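Local coordinates for protein beta-lactamase (Francisella tularensis subsp. tularensis, PDB 3P09) that probably hydrolyses the amide bond of beta-lactam antibiotics to give substituted beta-amino acids, as a class A beta-lactamase, at residues 75-78 with 79-83; 185-189 with 190-194; 150-153 with 154-157. One frame throughout, in Å; residues are numbered along the deposited sequence.

Contact 1 (75-78 with 79-83)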
loop_
_atom_site.group_PDB
_atom_site.type_symbol
_atom_site.label_atom_id
_atom_site.label_comp_id
_atom_site.label_asym_id
_atom_site.label_seq_id
_atom_site.Cartn_x
_atom_site.Cartn_y
_atom_site.Cartn_z
ATOM N N LEU A 75 -13.149 -6.809 1.588
ATOM C CA LEU A 75 -13.176 -8.275 1.632
ATOM C C LEU A 75 -13.751 -8.784 2.949
ATOM O O LEU A 75 -14.484 -9.784 2.987
ATOM C CB LEU A 75 -11.772 -8.838 1.410
ATOM C CG LEU A 75 -11.214 -8.593 0.001
ATOM C CD1 LEU A 75 -9.735 -8.903 -0.084
ATOM C CD2 LEU A 75 -11.983 -9.421 -1.008
ATOM N N ASP A 76 -13.411 -8.100 4.033
ATOM C CA ASP A 76 -13.947 -8.435 5.341
ATOM C C ASP A 76 -15.459 -8.217 5.284
ATOM O O ASP A 76 -16.237 -9.051 5.744
ATOM C CB ASP A 76 -13.274 -7.550 6.404
ATOM C CG ASP A 76 -13.951 -7.625 7.770
ATOM O OD1 ASP A 76 -13.554 -8.478 8.591
ATOM O OD2 ASP A 76 -14.856 -6.803 8.037
ATOM N N TYR A 77 -15.870 -7.101 4.689
ATOM C CA TYR A 77 -17.296 -6.795 4.547
ATOM C C TYR A 77 -18.003 -7.936 3.829
ATOM O O TYR A 77 -19.059 -8.416 4.266
ATOM C CB TYR A 77 -17.483 -5.490 3.770
ATOM C CG TYR A 77 -18.895 -4.945 3.798
ATOM C CD1 TYR A 77 -19.294 -4.063 4.795
ATOM C CD2 TYR A 77 -19.825 -5.314 2.839
ATOM C CE1 TYR A 77 -20.586 -3.559 4.836
ATOM C CE2 TYR A 77 -21.123 -4.809 2.866
ATOM C CZ TYR A 77 -21.493 -3.932 3.867
ATOM O OH TYR A 77 -22.775 -3.432 3.907
ATOM N N ASP A 78 -17.399 -8.395 2.741
ATOM C CA ASP A 78 -17.985 -9.471 1.949
ATOM C C ASP A 78 -18.176 -10.732 2.787
ATOM O O ASP A 78 -19.174 -11.441 2.640
ATOM C CB ASP A 78 -17.143 -9.774 0.705
ATOM C CG ASP A 78 -17.726 -10.911 -0.122
ATOM O OD1 ASP A 78 -18.735 -10.677 -0.819
ATOM O OD2 ASP A 78 -17.183 -12.034 -0.075
HETATM N N MSE A 79 -17.216 -11.013 3.660
HETATM C CA MSE A 79 -17.339 -12.163 4.543
HETATM C C MSE A 79 -18.576 -12.042 5.432
HETATM O O MSE A 79 -19.251 -13.034 5.709
HETATM C CB MSE A 79 -16.081 -12.321 5.396
HETATM C CG MSE A 79 -14.898 -12.883 4.627
HETATM SE SE MSE A 79 -13.292 -12.870 5.737
HETATM C CE MSE A 79 -13.900 -14.034 7.177
ATOM N N HIS A 80 -18.867 -10.821 5.879
ATOM C CA HIS A 80 -20.022 -10.571 6.752
ATOM C C HIS A 80 -21.299 -10.247 5.992
ATOM O O HIS A 80 -22.377 -10.155 6.585
ATOM C CB HIS A 80 -19.723 -9.440 7.729
ATOM C CG HIS A 80 -18.556 -9.710 8.624
ATOM N ND1 HIS A 80 -17.258 -9.701 8.171
ATOM C CD2 HIS A 80 -18.494 -9.993 9.946
ATOM C CE1 HIS A 80 -16.441 -9.972 9.174
ATOM N NE2 HIS A 80 -17.164 -10.150 10.263
ATOM N N ASN A 81 -21.179 -10.076 4.680
ATOM C CA ASN A 81 -22.306 -9.673 3.851
ATOM C C ASN A 81 -22.206 -10.443 2.549
ATOM O O ASN A 81 -21.795 -9.893 1.536
ATOM C CB ASN A 81 -22.262 -8.158 3.585
ATOM C CG ASN A 81 -22.411 -7.329 4.854
ATOM O OD1 ASN A 81 -23.519 -6.943 5.230
ATOM N ND2 ASN A 81 -21.295 -7.046 5.515
ATOM N N GLN A 82 -22.571 -11.722 2.586
ATOM C CA GLN A 82 -22.359 -12.627 1.459
ATOM C C GLN A 82 -22.901 -12.060 0.143
ATOM O O GLN A 82 -24.028 -11.565 0.090
ATOM C CB GLN A 82 -22.985 -13.995 1.763
ATOM C CG GLN A 82 -22.737 -15.069 0.710
ATOM C CD GLN A 82 -23.634 -14.914 -0.498
ATOM O OE1 GLN A 82 -24.722 -14.346 -0.407
ATOM N NE2 GLN A 82 -23.181 -15.416 -1.643
ATOM N N GLY A 83 -22.091 -12.134 -0.912
ATOM C CA GLY A 83 -22.490 -11.659 -2.232
ATOM C C GLY A 83 -22.024 -10.255 -2.593
ATOM O O GLY A 83 -22.170 -9.811 -3.732
HETATM O O HOH W 1 -19.484 -13.108 -1.522
#
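Asn-81 and His-80 fold back on Tyr-77 and Asp-76 at the C-terminal end of helix 66-80. The opposite end of this helix probably carries the SxxK motif of serine beta-lactamases, which begins just before it. The Asn-81 amide stacks on one face of the Tyr-77 ring. Their planes differ by 11°, and ND2 of Asn-81 sits over the ring centre. The same ND2 donates to Tyr-77 O at 2.9 Å, the acceptor lying in the amide plane. This pairing fixes the amide rotation. Tyr-77 reaches it because its CG lies anti to the backbone N (chi1 -169°).

ND1 of His-80 gives a nearly straight bond to Asp-76 O at 2.7 Å, in the ring plane but from above the carbonyl plane. His-80 N also bonds Asp-76 O, at 3.2 Å, so two donors grip one carbonyl. His-80 CE1 lies 3.3 Å from Asp-76 OD1, whose salt-bridge partner is Lys-149 of helix 140-149.

A water donates to Asp-78 OD1 at 2.6 Å and accepts from Gly-83 N at 2.8 Å. Asp-78 ties the helix end to its surroundings: OD2 bonds His-198 NE2 of helix 196-208, and OD1 bonds Leu-85 N.

Contact 2 (185-189 with 190-194)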
loop_
_atom_site.group_PDB
_atom_site.type_symbol
_atom_site.label_atom_id
_atom_site.label_comp_id
_atom_site.label_asym_id
_atom_site.label_seq_id
_atom_site.Cartn_x
_atom_site.Cartn_y
_atom_site.Cartn_z
ATOM N N ILE A 185 -0.294 -5.544 5.860
ATOM C CA ILE A 185 -0.368 -6.280 4.600
ATOM C C ILE A 185 -0.128 -7.764 4.861
ATOM O O ILE A 185 -0.739 -8.619 4.229
ATOM C CB ILE A 185 0.610 -5.717 3.531
ATOM C CG1 ILE A 185 0.154 -6.130 2.124
ATOM C CG2 ILE A 185 2.037 -6.170 3.793
ATOM C CD1 ILE A 185 0.908 -5.404 1.000
ATOM N N TYR A 186 0.744 -8.072 5.815
ATOM C CA TYR A 186 1.026 -9.474 6.149
ATOM C C TYR A 186 -0.206 -10.116 6.769
ATOM O O TYR A 186 -0.577 -11.243 6.436
ATOM C CB TYR A 186 2.183 -9.568 7.148
ATOM C CG TYR A 186 2.631 -10.991 7.400
ATOM C CD1 TYR A 186 2.072 -11.750 8.422
ATOM C CD2 TYR A 186 3.599 -11.584 6.596
ATOM C CE1 TYR A 186 2.481 -13.067 8.648
ATOM C CE2 TYR A 186 4.005 -12.892 6.806
ATOM C CZ TYR A 186 3.447 -13.627 7.834
ATOM O OH TYR A 186 3.863 -14.922 8.036
ATOM N N LYS A 187 -0.839 -9.393 7.689
ATOM C CA LYS A 187 -1.999 -9.938 8.383
ATOM C C LYS A 187 -3.126 -10.196 7.389
ATOM O O LYS A 187 -3.801 -11.238 7.443
ATOM C CB LYS A 187 -2.447 -8.998 9.499
ATOM C CG LYS A 187 -3.603 -9.521 10.332
ATOM C CD LYS A 187 -3.635 -8.809 11.683
ATOM C CE LYS A 187 -4.787 -9.298 12.548
ATOM N NZ LYS A 187 -4.731 -10.770 12.785
ATOM N N LEU A 188 -3.311 -9.270 6.455
ATOM C CA LEU A 188 -4.377 -9.437 5.462
ATOM C C LEU A 188 -4.132 -10.634 4.531
ATOM O O LEU A 188 -5.055 -11.376 4.181
ATOM C CB LEU A 188 -4.563 -8.151 4.656
ATOM C CG LEU A 188 -5.313 -7.021 5.384
ATOM C CD1 LEU A 188 -5.187 -5.730 4.620
ATOM C CD2 LEU A 188 -6.793 -7.378 5.604
ATOM N N ALA A 189 -2.887 -10.831 4.130
ATOM C CA ALA A 189 -2.580 -11.869 3.150
ATOM C C ALA A 189 -2.412 -13.248 3.798
ATOM O O ALA A 189 -2.726 -14.277 3.185
ATOM C CB ALA A 189 -1.321 -11.477 2.364
ATOM N N PHE A 190 -1.925 -13.270 5.036
ATOM C CA PHE A 190 -1.544 -14.536 5.671
ATOM C C PHE A 190 -2.151 -14.781 7.046
ATOM O O PHE A 190 -2.047 -15.888 7.582
ATOM C CB PHE A 190 -0.023 -14.616 5.774
ATOM C CG PHE A 190 0.670 -14.414 4.466
ATOM C CD1 PHE A 190 0.496 -15.324 3.433
ATOM C CD2 PHE A 190 1.482 -13.325 4.264
ATOM C CE1 PHE A 190 1.118 -15.138 2.220
ATOM C CE2 PHE A 190 2.114 -13.132 3.049
ATOM C CZ PHE A 190 1.925 -14.048 2.022
ATOM N N GLY A 191 -2.795 -13.761 7.609
ATOM C CA GLY A 191 -3.267 -13.823 8.983
ATOM C C GLY A 191 -4.650 -14.412 9.186
ATOM O O GLY A 191 -5.169 -15.148 8.347
ATOM N N ASN A 192 -5.262 -14.075 10.315
ATOM C CA ASN A 192 -6.524 -14.706 10.676
ATOM C C ASN A 192 -7.757 -13.807 10.640
ATOM O O ASN A 192 -8.753 -14.104 11.296
ATOM C CB ASN A 192 -6.411 -15.412 12.041
ATOM C CG ASN A 192 -5.976 -14.474 13.156
ATOM O OD1 ASN A 192 -6.100 -13.253 13.047
ATOM N ND2 ASN A 192 -5.461 -15.048 14.239
ATOM N N ILE A 193 -7.713 -12.720 9.879
ATOM C CA ILE A 193 -8.920 -11.909 9.754
ATOM C C ILE A 193 -9.747 -12.250 8.519
ATOM O O ILE A 193 -10.970 -12.342 8.605
ATOM C CB ILE A 193 -8.638 -10.405 9.805
ATOM C CG1 ILE A 193 -7.585 -10.045 8.782
ATOM C CG2 ILE A 193 -8.195 -9.983 11.204
ATOM C CD1 ILE A 193 -8.063 -8.985 7.866
ATOM N N LEU A 194 -9.083 -12.410 7.373
ATOM C CA LEU A 194 -9.744 -12.898 6.172
ATOM C C LEU A 194 -9.618 -14.418 6.128
ATOM O O LEU A 194 -8.628 -14.965 6.601
ATOM C CB LEU A 194 -9.092 -12.298 4.917
ATOM C CG LEU A 194 -9.192 -10.785 4.780
ATOM C CD1 LEU A 194 -8.607 -10.332 3.438
ATOM C CD2 LEU A 194 -10.635 -10.356 4.931
HETATM O O HOH W 2 -6.188 -12.543 6.916
HETATM O O HOH W 3 -2.817 -12.912 12.266
#
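Phe-190 packs on Tyr-186 one turn earlier, at the C-terminal end of helix 178-190. The chain leaves the helical path at Gly-191 and turns toward helix 196-208. This helix end packs against strand 239-246 of the central sheet and against helices 196-208 and 66-80.

The aromatic contacts come first. The two rings meet obliquely, centroids 5.1 Å apart and planes at 54°. CD2 of Phe-190 lies over one face of the Tyr-186 ring, toward its rim. Phe-190 CB makes a CH-pi contact over that ring as well. Ala-189 CB makes another, 3.9 Å from the centroid of the Phe-190 ring and over its face. Farther out, Phe-190 meets Ile-244 and Trp-246 of the strand.

Apolar contacts lie on another side of the turn. Leu-188 CD2 is 4.1 Å from Leu-194 CD1. It also meets Ile-193 CD1, but the modelled separation is too short to be trusted. Lys-187 lays its aliphatic part across Ile-193, with CE of Lys-187 3.7 Å from CG2 of Ile-193.

Polar bonds close the turn. Phe-190 N donates to Tyr-186 O, and Gly-191 N to Lys-187 O. Gly-191 O accepts from Lys-199 of the next helix. One water lies 2.8 Å from Lys-187 O, probably donating to it, and accepts from Leu-194 N at 2.9 Å. A second water accepts from Lys-187 NZ. The Lys-187 chain is extended until a bend at its last torsion (chi4 58°), which brings NZ to the poorly ordered Asn-192. Lys-187 NZ to Asn-192 OD1 is a weak bond of 2.8 Å.

Contact 3 (150-153 with 154-157)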
loop_
_atom_site.group_PDB
_atom_site.type_symbol
_atom_site.label_atom_id
_atom_site.label_comp_id
_atom_site.label_asym_id
_atom_site.label_seq_id
_atom_site.Cartn_x
_atom_site.Cartn_y
_atom_site.Cartn_z
ATOM N N LEU A 150 -7.636 -4.629 12.655
ATOM C CA LEU A 150 -6.375 -5.231 12.227
ATOM C C LEU A 150 -5.295 -5.177 13.295
ATOM O O LEU A 150 -4.282 -5.871 13.186
ATOM C CB LEU A 150 -5.832 -4.535 10.974
ATOM C CG LEU A 150 -6.351 -4.969 9.608
ATOM C CD1 LEU A 150 -5.650 -4.168 8.521
ATOM C CD2 LEU A 150 -6.134 -6.461 9.391
ATOM N N GLY A 151 -5.498 -4.349 14.320
ATOM C CA GLY A 151 -4.484 -4.160 15.341
ATOM C C GLY A 151 -3.605 -2.945 15.075
ATOM O O GLY A 151 -2.594 -2.739 15.751
ATOM N N ASP A 152 -4.005 -2.136 14.097
ATOM C CA ASP A 152 -3.231 -0.967 13.684
ATOM C C ASP A 152 -3.716 0.296 14.386
ATOM O O ASP A 152 -4.769 0.837 14.046
ATOM C CB ASP A 152 -3.341 -0.779 12.166
ATOM C CG ASP A 152 -2.469 0.359 11.652
ATOM O OD1 ASP A 152 -2.042 1.200 12.475
ATOM O OD2 ASP A 152 -2.209 0.415 10.427
ATOM N N ASN A 153 -2.942 0.774 15.354
ATOM C CA ASN A 153 -3.276 2.017 16.050
ATOM C C ASN A 153 -2.360 3.179 15.669
ATOM O O ASN A 153 -2.335 4.203 16.354
ATOM C CB ASN A 153 -3.226 1.821 17.568
ATOM C CG ASN A 153 -4.119 0.697 18.035
ATOM O OD1 ASN A 153 -3.644 -0.288 18.605
ATOM N ND2 ASN A 153 -5.421 0.824 17.784
ATOM N N ASP A 154 -1.601 3.021 14.589
ATOM C CA ASP A 154 -0.670 4.067 14.161
ATOM C C ASP A 154 -1.164 4.798 12.910
ATOM O O ASP A 154 -0.896 5.977 12.722
ATOM C CB ASP A 154 0.729 3.490 13.900
ATOM C CG ASP A 154 1.440 3.066 15.180
ATOM O OD1 ASP A 154 1.161 3.658 16.240
ATOM O OD2 ASP A 154 2.290 2.151 15.117
ATOM N N THR A 155 -1.888 4.085 12.063
ATOM C CA THR A 155 -2.361 4.633 10.793
ATOM C C THR A 155 -3.575 5.537 11.004
ATOM O O THR A 155 -4.584 5.105 11.556
ATOM C CB THR A 155 -2.715 3.480 9.835
ATOM O OG1 THR A 155 -1.521 2.751 9.541
ATOM C CG2 THR A 155 -3.318 3.994 8.536
ATOM N N ILE A 156 -3.476 6.789 10.570
ATOM C CA ILE A 156 -4.565 7.740 10.741
ATOM C C ILE A 156 -5.047 8.282 9.398
ATOM O O ILE A 156 -4.378 9.096 8.783
ATOM C CB ILE A 156 -4.140 8.940 11.589
ATOM C CG1 ILE A 156 -3.504 8.471 12.898
ATOM C CG2 ILE A 156 -5.338 9.826 11.853
ATOM C CD1 ILE A 156 -4.483 7.769 13.826
ATOM N N ILE A 157 -6.217 7.839 8.959
ATOM C CA ILE A 157 -6.766 8.271 7.675
ATOM C C ILE A 157 -7.978 9.170 7.903
ATOM O O ILE A 157 -8.907 8.802 8.642
ATOM C CB ILE A 157 -7.180 7.060 6.841
ATOM C CG1 ILE A 157 -5.942 6.246 6.449
ATOM C CG2 ILE A 157 -7.947 7.510 5.598
ATOM C CD1 ILE A 157 -6.277 4.894 5.929
HETATM O O HOH W 4 -5.527 3.284 13.535
#
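Asp-152 receives the backbone N-H groups of Asp-154 and Thr-155 on a single carboxylate oxygen, OD1. The bond to Asp-154 N, two residues on, makes an Asx turn. Asp-154 N lies 2.8 Å from OD1 of Asp-152, nearly along the C-O axis. Thr-155 N reaches OD1 of Asp-152 at 2.9 Å, on the syn side but 32° out of the carboxylate plane. The other oxygen, OD2 of Asp-152, accepts from the Thr-155 hydroxyl OG1 at 2.6 Å, also on its syn side. Three bonds grip both carboxylate oxygens and limit the rotation of the group. A chi1 of -176° swings the carboxylate beside the carbonyl carbon of Asp-152, toward the residues that follow.

The next shell fixes these groups. Thr-155 OG1 is also hydrogen-bonded to Thr-176 OG1, and Ile-156 pairs by backbone bonds with Lys-175. Asp-184 of helix 178-190 brings OD2 close to OD2 of Asp-152. This like-charged neighbour could lead one of the two carboxylates to hold a proton.

The turn follows helix 140-149, which ends in a Schellman motif with positive phi at Gly-151. The chain beyond probably leads to the omega loop known from class A enzymes. One water donates to both Asp-152 O, at 2.6 Å, and Thr-155 O, at 2.8 Å.

In the fold
All three contacts lie where a helix ends or shortly after. Contacts 1 and 2 close helices 66-80 and 178-190. Contact 3 follows helix 140-149. Each is partly buried. Contact 1 lies farthest from the chain centre, about 21 Å away, against 14 and 13 Å for the others. It relies on stacking and side-chain bonds to carbonyls of the last turn. Contact 2 mixes aromatic and apolar packing with a lysine bond. Contact 3 depends on one buried carboxylate. A water bridge occurs in each. Contact 2 links the set: Leu-194 packs on Leu-75 and Met-79 of contact 1, while Lys-187, Leu-188 and Ile-193 touch Leu-150 of contact 3. Contacts 1 and 3 do not touch.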